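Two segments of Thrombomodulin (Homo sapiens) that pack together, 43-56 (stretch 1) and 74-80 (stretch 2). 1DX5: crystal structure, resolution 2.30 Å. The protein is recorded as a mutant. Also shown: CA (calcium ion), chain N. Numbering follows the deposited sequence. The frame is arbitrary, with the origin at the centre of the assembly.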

ATOM      1  N   GLN E  43       2.001  24.317  12.097  1.00  7.67           N
ATOM      2  CA  GLN E  43       2.357  23.107  11.374  1.00 10.04           C
ATOM      3  C   GLN E  43       3.869  23.094  11.226  1.00 10.26           C
ATOM      4  O   GLN E  43       4.503  24.123  11.020  1.00 12.84           O
ATOM      5  N   MET E  44       4.431  21.905  11.352  1.00 13.36           N
ATOM      6  CA  MET E  44       5.864  21.655  11.254  1.00 12.69           C
ATOM      7  C   MET E  44       6.481  22.003   9.890  1.00 11.62           C
ATOM      8  O   MET E  44       5.831  21.889   8.851  1.00 11.86           O
ATOM      9  N   PHE E  45       7.749  22.405   9.915  1.00  9.37           N
ATOM     10  CA  PHE E  45       8.497  22.681   8.694  1.00  8.76           C
ATOM     11  C   PHE E  45       9.875  22.047   8.861  1.00  5.75           C
ATOM     12  O   PHE E  45      10.257  21.673   9.967  1.00  5.29           O
ATOM     13  N   CYS E  46      10.578  21.837   7.753  1.00  9.82           N
ATOM     14  CA  CYS E  46      11.928  21.279   7.796  1.00  9.56           C
ATOM     15  C   CYS E  46      12.682  21.777   6.564  1.00  9.76           C
ATOM     16  O   CYS E  46      12.129  21.814   5.476  1.00 11.28           O
ATOM     17  N   ASN E  47      13.927  22.206   6.747  1.00 10.67           N
ATOM     18  CA  ASN E  47      14.730  22.691   5.624  1.00 11.50           C
ATOM     19  C   ASN E  47      16.044  21.931   5.510  1.00 10.43           C
ATOM     20  O   ASN E  47      16.980  22.402   4.876  1.00  8.29           O
ATOM     21  N   GLN E  48      16.074  20.726   6.068  1.00 13.07           N
ATOM     22  CA  GLN E  48      17.263  19.876   6.068  1.00 14.94           C
ATOM     23  C   GLN E  48      16.926  18.491   5.543  1.00 11.24           C
ATOM     24  O   GLN E  48      15.835  18.265   5.058  1.00 12.26           O
ATOM     25  N   THR E  49      17.890  17.580   5.633  1.00 12.32           N
ATOM     26  CA  THR E  49      17.728  16.190   5.208  1.00 13.96           C
ATOM     27  C   THR E  49      16.627  15.514   6.046  1.00 11.14           C
ATOM     28  O   THR E  49      15.809  14.753   5.541  1.00 14.88           O
ATOM     29  N   ALA E  50      16.595  15.828   7.327  1.00 10.48           N
ATOM     30  CA  ALA E  50      15.605  15.255   8.219  1.00 10.85           C
ATOM     31  C   ALA E  50      15.411  16.132   9.445  1.00 10.96           C
ATOM     32  O   ALA E  50      16.264  16.959   9.771  1.00 10.62           O
ATOM     33  N   CYS E  51      14.235  16.003  10.051  1.00  9.89           N
ATOM     34  CA  CYS E  51      13.866  16.722  11.275  1.00 10.80           C
ATOM     35  C   CYS E  51      12.912  15.755  11.978  1.00 11.02           C
ATOM     36  O   CYS E  51      12.284  14.925  11.322  1.00 12.78           O
ATOM     37  N   PRO E  52      12.836  15.802  13.314  1.00  8.42           N
ATOM     38  CA  PRO E  52      11.927  14.903  14.043  1.00  9.87           C
ATOM     39  C   PRO E  52      10.486  15.142  13.581  1.00  5.42           C
ATOM     40  O   PRO E  52      10.109  16.260  13.282  1.00  7.39           O
ATOM     41  N   ALA E  53       9.700  14.082  13.477  1.00  9.45           N
ATOM     42  CA  ALA E  53       8.305  14.215  13.054  1.00 10.99           C
ATOM     43  C   ALA E  53       7.445  14.861  14.128  1.00 11.25           C
ATOM     44  O   ALA E  53       7.777  14.852  15.313  1.00 11.09           O
ATOM     45  N   ASP E  54       6.338  15.441  13.699  1.00 10.50           N
ATOM     46  CA  ASP E  54       5.425  16.059  14.630  1.00 10.81           C
ATOM     47  C   ASP E  54       4.454  14.966  15.082  1.00 10.56           C
ATOM     48  O   ASP E  54       3.481  14.673  14.384  1.00  8.48           O
ATOM     49  N   CYS E  55       4.754  14.331  16.220  1.00  9.98           N
ATOM     50  CA  CYS E  55       3.904  13.258  16.741  1.00 12.68           C
ATOM     51  C   CYS E  55       3.000  13.674  17.898  1.00 12.72           C
ATOM     52  O   CYS E  55       3.403  14.440  18.777  1.00 13.82           O
ATOM     53  N   ASP E  56       1.759  13.196  17.871  1.00 13.55           N
ATOM     54  CA  ASP E  56       0.795  13.513  18.914  1.00 16.16           C
ATOM     55  C   ASP E  56       0.908  12.535  20.084  1.00 18.91           C
ATOM     56  O   ASP E  56       0.644  11.351  19.933  1.00 22.12           O
ATOM     57  N   GLY E  74      12.850   5.953  13.618  1.00 12.34           N
ATOM     58  CA  GLY E  74      13.035   6.826  14.760  1.00 10.75           C
ATOM     59  C   GLY E  74      12.073   7.991  14.731  1.00 13.40           C
ATOM     60  O   GLY E  74      12.337   9.023  15.349  1.00 15.35           O
ATOM     61  N   PHE E  75      10.952   7.817  14.027  1.00 12.27           N
ATOM     62  CA  PHE E  75       9.915   8.844  13.907  1.00 13.20           C
ATOM     63  C   PHE E  75      10.513  10.168  13.432  1.00 12.93           C
ATOM     64  O   PHE E  75      10.300  11.238  14.016  1.00 12.54           O
ATOM     65  N   ILE E  76      11.262  10.076  12.340  1.00  9.50           N
ATOM     66  CA  ILE E  76      11.911  11.241  11.762  1.00 12.97           C
ATOM     67  C   ILE E  76      11.403  11.465  10.356  1.00  9.55           C
ATOM     68  O   ILE E  76      11.177  10.522   9.622  1.00 12.39           O
ATOM     69  N   CYS E  77      11.212  12.723   9.994  1.00 10.80           N
ATOM     70  CA  CYS E  77      10.756  13.076   8.665  1.00 10.18           C
ATOM     71  C   CYS E  77      11.992  13.304   7.814  1.00 10.37           C
ATOM     72  O   CYS E  77      12.823  14.154   8.128  1.00 12.53           O
ATOM     73  N   THR E  78      12.112  12.546   6.735  1.00 13.08           N
ATOM     74  CA  THR E  78      13.262  12.671   5.849  1.00 10.92           C
ATOM     75  C   THR E  78      12.820  13.197   4.471  1.00 10.60           C
ATOM     76  O   THR E  78      11.705  12.933   4.016  1.00  8.51           O
ATOM     77  N   ASP E  79      13.684  13.974   3.833  1.00  8.33           N
ATOM     78  CA  ASP E  79      13.373  14.560   2.535  1.00  8.64           C
ATOM     79  C   ASP E  79      13.222  13.545   1.401  1.00  9.70           C
ATOM     80  O   ASP E  79      13.978  12.576   1.302  1.00  7.95           O
ATOM     81  N   ILE E  80      12.195  13.755   0.585  1.00  8.82           N
ATOM     82  CA  ILE E  80      11.962  12.923  -0.586  1.00 10.15           C
ATOM     83  C   ILE E  80      12.808  13.546  -1.715  1.00  9.47           C
ATOM     84  O   ILE E  80      12.688  14.733  -2.002  1.00 11.12           O
TER

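The apolar centre of this contact is built around sulfur. Cys 77, the residue most covered by the opposite stretch, holds chi1 near -65° (m), and its SG meets Ala 53 CB at 3.4 Å and Met 44 CE at 3.8 Å. Ala 53 points toward stretch 2 and fits its single methyl against that sulfur; Met 44 reaches it from farther back with an extended t, t, t chain. Cys 51, also m, shares a sheet face with Cys 77 but turns to its own stretch, where its SG closes a 2.0 Å disulfide with Cys 46 SG. Cys 77 is bonded covalently elsewhere in the structure.

The other face follows the alternation of an antiparallel pair. Ala 50 and Thr 78 lie there side by side, their CB atoms 4.3 Å apart, and Ala 50 CB also meets Ile 76 CG2 at 3.5 Å. Ile 76, in an m, t rotamer, sets out sideways, and the same CG2 comes within 3.2 Å of Cys 51 O.

Backbone bonds fix this register. Cys 51 N donates to Cys 77 O (3.0 Å), and Cys 77 N returns a bond to Cys 51 O (2.8 Å). Beyond the pair, Ala 53 N reaches Phe 75 O at 3.0 Å and Asp 79 N reaches Thr 49 O at 2.8 Å.

Toward one margin, Phe 75 (chi1 m) leads its ring away, leaving its CB 4.1 Å from Cys 55 SG. A water there donates to Ala 53 O at 2.8 Å and weakly to Phe 75 O at 3.4 Å. At the other, Thr 78 OG1 (chi1 t) adds a weak 3.4 Å bond to Thr 49 O. Asp 79, also t, starts toward stretch 1, but its carboxylate leads away to calcium, with OD1 at 2.4 Å and OD2 at 2.9 Å from the ion.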

ATOM      1  CB  GLN E  43       1.674  23.021   9.996  1.00  9.30           C
ATOM      2  CG  GLN E  43       2.075  24.125   9.032  1.00 10.98           C
ATOM      3  CD  GLN E  43       1.318  24.033   7.624  1.00 12.77           C
ATOM      4  OE1 GLN E  43       0.490  23.122   7.513  1.00 12.05           O
ATOM      5  NE2 GLN E  43       1.585  24.919   6.673  1.00  9.82           N
ATOM      6  CB  MET E  44       6.096  20.159  11.528  1.00 14.09           C
ATOM      7  CG  MET E  44       7.515  19.682  11.357  1.00 18.69           C
ATOM      8  SD  MET E  44       7.632  17.890  11.241  1.00 16.86           S
ATOM      9  CE  MET E  44       9.311  17.748  10.751  1.00 20.92           C
ATOM     10  CB  PHE E  45       8.579  24.197   8.372  1.00  6.79           C
ATOM     11  CG  PHE E  45       9.512  25.000   9.274  1.00  8.73           C
ATOM     12  CD1 PHE E  45      10.898  24.909   9.143  1.00  5.13           C
ATOM     13  CD2 PHE E  45       8.997  25.886  10.208  1.00  7.08           C
ATOM     14  CE1 PHE E  45      11.750  25.683   9.926  1.00 10.83           C
ATOM     15  CE2 PHE E  45       9.840  26.668  10.998  1.00  8.48           C
ATOM     16  CZ  PHE E  45      11.221  26.565  10.857  1.00  9.13           C
ATOM     17  CB  CYS E  46      11.899  19.743   7.813  1.00  9.96           C
ATOM     18  SG  CYS E  46      13.526  18.935   8.112  1.00  8.64           S
ATOM     19  CB  ASN E  47      15.027  24.183   5.767  1.00 10.04           C
ATOM     20  CG  ASN E  47      13.704  25.066   5.878  1.00  6.16           C
ATOM     21  OD1 ASN E  47      12.984  25.085   4.883  1.00  5.65           O
ATOM     22  ND2 ASN E  47      13.460  25.735   6.985  1.00  5.49           N
ATOM     23  CB  GLN E  48      17.785  19.729   7.493  1.00 19.18           C
ATOM     24  CG  GLN E  48      18.145  21.031   8.164  1.00 27.99           C
ATOM     25  CD  GLN E  48      18.554  20.795   9.678  1.00 31.60           C
ATOM     26  OE1 GLN E  48      17.979  21.506  10.502  1.00 32.98           O
ATOM     27  NE2 GLN E  48      19.419  19.827   9.992  1.00 35.66           N
ATOM     28  CB  THR E  49      19.074  15.412   5.368  1.00 15.06           C
ATOM     29  OG1 THR E  49      19.969  15.785   4.310  1.00 18.26           O
ATOM     30  CG2 THR E  49      18.847  13.894   5.318  1.00 23.23           C
ATOM     31  CB  ALA E  50      16.030  13.857   8.639  1.00 14.62           C
ATOM     32  CB  CYS E  51      13.078  18.015  10.967  1.00 13.55           C
ATOM     33  SG  CYS E  51      13.917  19.356  10.059  1.00 12.13           S
ATOM     34  CB  PRO E  52      12.101  15.351  15.498  1.00  4.43           C
ATOM     35  CG  PRO E  52      13.531  15.818  15.523  1.00  9.66           C
ATOM     36  CD  PRO E  52      13.639  16.612  14.248  1.00  7.53           C
ATOM     37  CB  ALA E  53       7.722  12.846  12.687  1.00 12.85           C
ATOM     38  CB  ASP E  54       4.691  17.206  13.937  1.00 11.23           C
ATOM     39  CG  ASP E  54       3.579  17.853  14.854  1.00  8.76           C
ATOM     40  OD1 ASP E  54       3.706  17.769  16.089  1.00 13.74           O
ATOM     41  OD2 ASP E  54       2.622  18.407  14.294  1.00 13.56           O
ATOM     42  CB  CYS E  55       4.756  12.064  17.158  1.00 11.50           C
ATOM     43  SG  CYS E  55       5.927  11.534  15.873  1.00 13.97           S
ATOM     44  CB  ASP E  56      -0.610  13.469  18.325  1.00 20.37           C
ATOM     45  CG  ASP E  56      -1.745  13.945  19.361  1.00 21.03           C
ATOM     46  OD1 ASP E  56      -1.477  14.074  20.571  1.00 22.76           O
ATOM     47  OD2 ASP E  56      -2.878  14.155  18.905  1.00 24.87           O
ATOM     48  CB  PHE E  75       9.150   9.007  15.225  1.00 15.53           C
ATOM     49  CG  PHE E  75       8.473   7.747  15.693  1.00 12.76           C
ATOM     50  CD1 PHE E  75       7.285   7.334  15.127  1.00 11.15           C
ATOM     51  CD2 PHE E  75       9.041   6.973  16.695  1.00 15.54           C
ATOM     52  CE1 PHE E  75       6.663   6.164  15.554  1.00 14.67           C
ATOM     53  CE2 PHE E  75       8.429   5.802  17.131  1.00 15.98           C
ATOM     54  CZ  PHE E  75       7.241   5.399  16.557  1.00 14.95           C
ATOM     55  CB  ILE E  76      13.447  11.054  11.707  1.00 13.90           C
ATOM     56  CG1 ILE E  76      13.982  10.810  13.114  1.00 17.07           C
ATOM     57  CG2 ILE E  76      14.110  12.303  11.164  1.00 16.54           C
ATOM     58  CD1 ILE E  76      15.423  10.417  13.149  1.00 24.94           C
ATOM     59  CB  CYS E  77       9.931  14.357   8.724  1.00 11.60           C
ATOM     60  SG  CYS E  77       8.388  14.198   9.662  1.00 13.12           S
ATOM     61  CB  THR E  78      14.029  11.324   5.740  1.00 10.24           C
ATOM     62  OG1 THR E  78      15.215  11.503   4.951  1.00 18.25           O
ATOM     63  CG2 THR E  78      13.172  10.280   5.084  1.00 15.24           C
ATOM     64  CB  ASP E  79      14.450  15.584   2.168  1.00  7.58           C
ATOM     65  CG  ASP E  79      14.214  16.247   0.719  1.00 13.60           C
ATOM     66  OD1 ASP E  79      13.144  16.854   0.482  1.00 18.27           O
ATOM     67  OD2 ASP E  79      15.114  16.127  -0.127  1.00 13.18           O
ATOM     68  CB  ILE E  80      10.479  12.935  -1.008  1.00  7.98           C
ATOM     69  CG1 ILE E  80       9.613  12.339   0.097  1.00  5.54           C
ATOM     70  CG2 ILE E  80      10.290  12.103  -2.299  1.00 12.24           C
ATOM     71  CD1 ILE E  80       8.109  12.432  -0.170  1.00  4.79           C
TER
HETATM   72 CA    CA N 502      13.080  17.074  -1.909  1.00  8.54          CA
HETATM   73  O   HOH W   1       9.508  13.215  16.712  1.00 25.59           O
HETATM   74  O   HOH W   2      10.804  17.213  -1.087  1.00 14.51           O